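Local coordinates for protein putative hydrolase (Bacteroides ovatus, PDB 4HBS) that is a putative hydrolase of unknown substrate, a five-bladed beta-propeller probably related to the beta-fructosidase clan, at residues A[89-101]-A[125-137]. Numbering follows the deposited sequence.
Sequences RGNCSFPRNSIMV and ADRYYQVRTHIRH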
loop_
_atom_site.group_PDB
_atom_site.type_symbol
_atom_site.label_atom_id
_atom_site.label_comp_id
_atom_site.label_asym_id
_atom_site.label_seq_id
_atom_site.Cartn_x
_atom_site.Cartn_y
_atom_site.Cartn_z
ATOM N N ARG A 89 2.319 -23.332 -4.607
ATOM C CA ARG A 89 1.552 -23.077 -3.386
ATOM C C ARG A 89 0.625 -24.243 -3.064
ATOM O O ARG A 89 -0.046 -24.762 -3.951
ATOM C CB ARG A 89 0.771 -21.763 -3.494
ATOM C CG ARG A 89 -0.228 -21.467 -2.330
ATOM C CD ARG A 89 -0.311 -19.980 -2.001
ATOM N NE ARG A 89 -0.360 -19.168 -3.222
ATOM C CZ ARG A 89 0.324 -18.043 -3.462
ATOM N NH1 ARG A 89 1.126 -17.525 -2.531
ATOM N NH2 ARG A 89 0.207 -17.424 -4.635
ATOM N N GLY A 90 0.626 -24.640 -1.792
ATOM C CA GLY A 90 -0.176 -25.739 -1.280
ATOM C C GLY A 90 -1.334 -25.248 -0.436
ATOM O O GLY A 90 -1.996 -24.273 -0.805
ATOM N N ASN A 91 -1.570 -25.905 0.724
ATOM C CA ASN A 91 -2.685 -25.566 1.601
ATOM C C ASN A 91 -2.491 -24.223 2.301
ATOM O O ASN A 91 -1.586 -24.094 3.119
ATOM C CB ASN A 91 -2.922 -26.668 2.639
ATOM C CG ASN A 91 -3.381 -27.986 2.055
ATOM O OD1 ASN A 91 -3.950 -28.055 0.955
ATOM N ND2 ASN A 91 -3.212 -29.059 2.816
ATOM N N CYS A 92 -3.375 -23.225 1.987
ATOM C CA CYS A 92 -3.320 -21.866 2.544
ATOM C C CYS A 92 -4.676 -21.350 2.989
ATOM O O CYS A 92 -5.714 -21.758 2.487
ATOM C CB CYS A 92 -2.709 -20.900 1.531
ATOM S SG CYS A 92 -0.954 -21.175 1.197
ATOM N N SER A 93 -4.619 -20.356 3.866
ATOM C CA SER A 93 -5.731 -19.577 4.383
ATOM C C SER A 93 -5.733 -18.310 3.588
ATOM O O SER A 93 -4.672 -17.930 3.117
ATOM C CB SER A 93 -5.482 -19.252 5.847
ATOM O OG SER A 93 -6.662 -19.350 6.625
ATOM N N PHE A 94 -6.841 -17.589 3.491
ATOM C CA PHE A 94 -6.825 -16.337 2.746
ATOM C C PHE A 94 -7.437 -15.194 3.583
ATOM O O PHE A 94 -8.407 -14.552 3.137
ATOM C CB PHE A 94 -7.537 -16.534 1.385
ATOM C CG PHE A 94 -7.152 -15.565 0.278
ATOM C CD1 PHE A 94 -5.817 -15.276 0.014
ATOM C CD2 PHE A 94 -8.121 -15.005 -0.549
ATOM C CE1 PHE A 94 -5.468 -14.406 -1.006
ATOM C CE2 PHE A 94 -7.759 -14.155 -1.597
ATOM C CZ PHE A 94 -6.439 -13.883 -1.836
ATOM N N PRO A 95 -6.830 -14.875 4.776
ATOM C CA PRO A 95 -7.344 -13.772 5.613
ATOM C C PRO A 95 -7.529 -12.453 4.868
ATOM O O PRO A 95 -6.711 -12.119 4.020
ATOM C CB PRO A 95 -6.257 -13.623 6.696
ATOM C CG PRO A 95 -5.096 -14.352 6.194
ATOM C CD PRO A 95 -5.669 -15.491 5.436
ATOM N N ARG A 96 -8.576 -11.685 5.215
ATOM C CA ARG A 96 -8.850 -10.409 4.541
ATOM C C ARG A 96 -7.840 -9.331 4.870
ATOM O O ARG A 96 -7.679 -8.413 4.076
ATOM C CB ARG A 96 -10.289 -9.926 4.797
ATOM C CG ARG A 96 -11.354 -10.930 4.335
ATOM C CD ARG A 96 -11.020 -11.652 3.010
ATOM N NE ARG A 96 -12.198 -11.880 2.154
ATOM C CZ ARG A 96 -12.445 -11.272 0.991
ATOM N NH1 ARG A 96 -11.610 -10.359 0.518
ATOM N NH2 ARG A 96 -13.544 -11.560 0.303
ATOM N N ASN A 97 -7.110 -9.473 5.956
ATOM C CA ASN A 97 -6.043 -8.549 6.295
ATOM C C ASN A 97 -5.171 -9.153 7.378
ATOM O O ASN A 97 -5.592 -10.062 8.102
ATOM C CB ASN A 97 -6.569 -7.166 6.723
ATOM C CG ASN A 97 -7.567 -7.214 7.841
ATOM O OD1 ASN A 97 -7.256 -7.657 8.938
ATOM N ND2 ASN A 97 -8.807 -6.795 7.593
ATOM N N SER A 98 -3.961 -8.640 7.481
ATOM C CA SER A 98 -2.991 -9.094 8.462
ATOM C C SER A 98 -1.913 -8.063 8.584
ATOM O O SER A 98 -1.838 -7.152 7.751
ATOM C CB SER A 98 -2.402 -10.446 8.064
ATOM O OG SER A 98 -1.878 -10.440 6.749
ATOM N N ILE A 99 -1.108 -8.158 9.640
ATOM C CA ILE A 99 -0.038 -7.206 9.863
ATOM C C ILE A 99 1.251 -7.944 10.236
ATOM O O ILE A 99 1.254 -9.149 10.522
ATOM C CB ILE A 99 -0.440 -6.131 10.922
ATOM C CG1 ILE A 99 -0.583 -6.739 12.344
ATOM C CG2 ILE A 99 -1.725 -5.385 10.479
ATOM C CD1 ILE A 99 -0.977 -5.774 13.458
HETATM N N MSE A 100 2.342 -7.199 10.196
HETATM C CA MSE A 100 3.689 -7.683 10.494
HETATM C C MSE A 100 4.563 -6.506 10.949
HETATM O O MSE A 100 4.249 -5.358 10.630
HETATM C CB MSE A 100 4.256 -8.349 9.213
HETATM C CG MSE A 100 5.704 -8.836 9.304
HETATM SE SE MSE A 100 6.947 -7.565 8.641
HETATM C CE MSE A 100 6.696 -7.846 6.886
ATOM N N VAL A 101 5.620 -6.791 11.727
ATOM C CA VAL A 101 6.598 -5.792 12.184
ATOM C C VAL A 101 7.963 -6.223 11.695
ATOM O O VAL A 101 8.383 -7.332 12.010
ATOM C CB VAL A 101 6.637 -5.580 13.728
ATOM C CG1 VAL A 101 7.671 -4.516 14.084
ATOM C CG2 VAL A 101 5.271 -5.200 14.287
ATOM N N ALA A 125 -0.700 -32.186 10.031
ATOM C CA ALA A 125 -2.140 -31.937 10.201
ATOM C C ALA A 125 -2.593 -30.735 9.400
ATOM O O ALA A 125 -1.801 -29.846 9.084
ATOM C CB ALA A 125 -2.481 -31.718 11.658
ATOM N N ASP A 126 -3.899 -30.670 9.169
ATOM C CA ASP A 126 -4.540 -29.605 8.403
ATOM C C ASP A 126 -4.380 -28.242 9.113
ATOM O O ASP A 126 -4.102 -28.194 10.312
ATOM C CB ASP A 126 -6.051 -29.956 8.197
ATOM C CG ASP A 126 -6.776 -29.231 7.064
ATOM O OD1 ASP A 126 -6.138 -28.983 5.999
ATOM O OD2 ASP A 126 -8.002 -28.980 7.208
ATOM N N ARG A 127 -4.528 -27.145 8.346
ATOM C CA ARG A 127 -4.471 -25.749 8.809
ATOM C C ARG A 127 -3.101 -25.326 9.331
ATOM O O ARG A 127 -3.012 -24.336 10.051
ATOM C CB ARG A 127 -5.552 -25.455 9.865
ATOM C CG ARG A 127 -6.934 -25.996 9.525
ATOM C CD ARG A 127 -7.386 -25.624 8.134
ATOM N NE ARG A 127 -8.807 -25.894 7.901
ATOM C CZ ARG A 127 -9.810 -25.109 8.290
ATOM N NH1 ARG A 127 -9.568 -23.996 8.975
ATOM N NH2 ARG A 127 -11.067 -25.440 8.009
ATOM N N TYR A 128 -2.024 -25.994 8.888
ATOM C CA TYR A 128 -0.663 -25.661 9.333
ATOM C C TYR A 128 -0.224 -24.292 8.823
ATOM O O TYR A 128 -0.199 -24.049 7.620
ATOM C CB TYR A 128 0.324 -26.728 8.866
ATOM C CG TYR A 128 1.710 -26.595 9.446
ATOM C CD1 TYR A 128 1.922 -26.663 10.819
ATOM C CD2 TYR A 128 2.826 -26.553 8.621
ATOM C CE1 TYR A 128 3.206 -26.627 11.358
ATOM C CE2 TYR A 128 4.116 -26.561 9.145
ATOM C CZ TYR A 128 4.305 -26.590 10.518
ATOM O OH TYR A 128 5.578 -26.570 11.055
ATOM N N TYR A 129 0.090 -23.395 9.760
ATOM C CA TYR A 129 0.526 -22.027 9.525
ATOM C C TYR A 129 -0.518 -21.201 8.759
ATOM O O TYR A 129 -0.183 -20.161 8.195
ATOM C CB TYR A 129 1.910 -21.991 8.873
ATOM C CG TYR A 129 3.009 -21.976 9.915
ATOM C CD1 TYR A 129 3.459 -23.151 10.495
ATOM C CD2 TYR A 129 3.545 -20.777 10.373
ATOM C CE1 TYR A 129 4.458 -23.143 11.466
ATOM C CE2 TYR A 129 4.540 -20.754 11.343
ATOM C CZ TYR A 129 4.997 -21.939 11.892
ATOM O OH TYR A 129 5.987 -21.935 12.858
ATOM N N GLN A 130 -1.808 -21.592 8.876
ATOM C CA GLN A 130 -2.941 -20.858 8.317
ATOM C C GLN A 130 -3.335 -19.809 9.361
ATOM O O GLN A 130 -3.101 -20.015 10.555
ATOM C CB GLN A 130 -4.083 -21.812 7.972
ATOM C CG GLN A 130 -3.744 -22.672 6.757
ATOM C CD GLN A 130 -4.925 -23.351 6.145
ATOM O OE1 GLN A 130 -6.070 -22.945 6.321
ATOM N NE2 GLN A 130 -4.675 -24.416 5.420
ATOM N N VAL A 131 -3.824 -18.647 8.907
ATOM C CA VAL A 131 -4.110 -17.501 9.762
ATOM C C VAL A 131 -5.539 -17.007 9.569
ATOM O O VAL A 131 -6.158 -17.288 8.543
ATOM C CB VAL A 131 -3.060 -16.418 9.397
ATOM C CG1 VAL A 131 -3.402 -15.044 9.963
ATOM C CG2 VAL A 131 -1.667 -16.859 9.837
ATOM N N ARG A 132 -6.066 -16.301 10.594
ATOM C CA ARG A 132 -7.385 -15.668 10.581
ATOM C C ARG A 132 -7.243 -14.162 10.311
ATOM O O ARG A 132 -6.206 -13.580 10.634
ATOM C CB ARG A 132 -8.076 -15.862 11.925
ATOM C CG ARG A 132 -8.076 -17.280 12.422
ATOM C CD ARG A 132 -8.903 -17.390 13.671
ATOM N NE ARG A 132 -9.015 -18.772 14.135
ATOM C CZ ARG A 132 -8.105 -19.422 14.858
ATOM N NH1 ARG A 132 -6.972 -18.825 15.209
ATOM N NH2 ARG A 132 -8.322 -20.676 15.235
ATOM N N THR A 133 -8.294 -13.529 9.763
ATOM C CA THR A 133 -8.322 -12.080 9.494
ATOM C C THR A 133 -7.903 -11.288 10.780
ATOM O O THR A 133 -8.387 -11.604 11.875
ATOM C CB THR A 133 -9.739 -11.675 9.040
ATOM O OG1 THR A 133 -10.140 -12.459 7.915
ATOM C CG2 THR A 133 -9.854 -10.202 8.724
ATOM N N HIS A 134 -6.993 -10.293 10.647
ATOM C CA HIS A 134 -6.524 -9.528 11.797
ATOM C C HIS A 134 -7.662 -8.699 12.400
ATOM O O HIS A 134 -7.900 -8.814 13.604
ATOM C CB HIS A 134 -5.311 -8.635 11.445
ATOM C CG HIS A 134 -5.099 -7.485 12.382
ATOM N ND1 HIS A 134 -4.528 -7.665 13.622
ATOM C CD2 HIS A 134 -5.393 -6.176 12.224
ATOM C CE1 HIS A 134 -4.483 -6.468 14.179
ATOM N NE2 HIS A 134 -5.001 -5.542 13.376
ATOM N N ILE A 135 -8.355 -7.865 11.578
ATOM C CA ILE A 135 -9.453 -7.028 12.059
ATOM C C ILE A 135 -10.681 -7.344 11.213
ATOM O O ILE A 135 -10.652 -7.287 9.980
ATOM C CB ILE A 135 -9.087 -5.523 12.104
ATOM C CG1 ILE A 135 -10.178 -4.710 12.832
ATOM C CG2 ILE A 135 -8.810 -4.949 10.734
ATOM C CD1 ILE A 135 -9.744 -3.349 13.283
ATOM N N ARG A 136 -11.751 -7.715 11.896
ATOM C CA ARG A 136 -12.998 -8.167 11.308
ATOM C C ARG A 136 -14.002 -7.030 11.273
ATOM O O ARG A 136 -14.046 -6.236 12.211
ATOM C CB ARG A 136 -13.545 -9.346 12.161
ATOM C CG ARG A 136 -13.739 -10.603 11.390
ATOM C CD ARG A 136 -13.837 -11.840 12.255
ATOM N NE ARG A 136 -15.103 -11.936 12.997
ATOM C CZ ARG A 136 -16.284 -12.293 12.488
ATOM N NH1 ARG A 136 -16.400 -12.585 11.201
ATOM N NH2 ARG A 136 -17.355 -12.365 13.269
ATOM N N HIS A 137 -14.845 -6.970 10.237
ATOM C CA HIS A 137 -15.864 -5.937 10.177
ATOM C C HIS A 137 -17.090 -6.324 11.045
ATOM O O HIS A 137 -17.650 -7.415 10.872
ATOM C CB HIS A 137 -16.317 -5.663 8.744
ATOM C CG HIS A 137 -17.053 -4.373 8.650
ATOM N ND1 HIS A 137 -18.351 -4.256 9.084
ATOM C CD2 HIS A 137 -16.608 -3.158 8.271
ATOM C CE1 HIS A 137 -18.662 -2.979 8.938
ATOM N NE2 HIS A 137 -17.644 -2.283 8.450
#
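N97 grips the backbone of I135 at both ends of its side-chain amide. OD1 accepts from I135 N at 2.9 Å and ND2 gives to I135 O at 3.1 Å; both bonds lie in the carbonyl plane of their acceptor, on a lone pair, and both are nearly straight. With CG turned between its own backbone N and carbonyl carbon (chi1 54°), the amide reaches across to I135, and the pair of bonds fixes its flip. N97 ND2 also bonds Y158 O, so the same amide also reaches strand 156-165. The main chain adds a third grip, H134 N to N97 O, with the donor well above the carbonyl plane.

Two hydroxyls bridge the two segments. T133 OG1 accepts the N-H of R96 at 3.2 Å, and S93 OG donates to V131 O at 2.9 Å.

The remaining contacts are van der Waals and CH-pi. I99 CD1 sits over one face of the H134 imidazole, a CH-pi contact 4.0 Å from the ring centroid, while N97 OD1 lies at the ring's edge. The ring's polar partner outside the two segments is Y196, whose OH bonds H134 NE2. P95 CB rests against the backbone of R132 and T133, and the side chains of P95 and V131 cross at about a right angle, P95 CG nearest V131 CG1. Past CG the side chain of Q130 runs extended beside the backbone of 91-93, its CB 3.6 Å from S93 CB.

Segment 125-137 leaves a type II turn at R127-Q130 and follows 89-101 as mostly irregular chain, its short strand 131-132 pairing with 116-117. S93 and P95 make backbone hydrogen bonds with Y80 and S78, by strand 79-80, I99 packs on F72 of strand 71-75, and R96 and I135 touch strand 156-165, which places the contact between the four-stranded sheet that contains 71-75 and 98-102 and the one that begins with 156-165, probably two blades of the propeller.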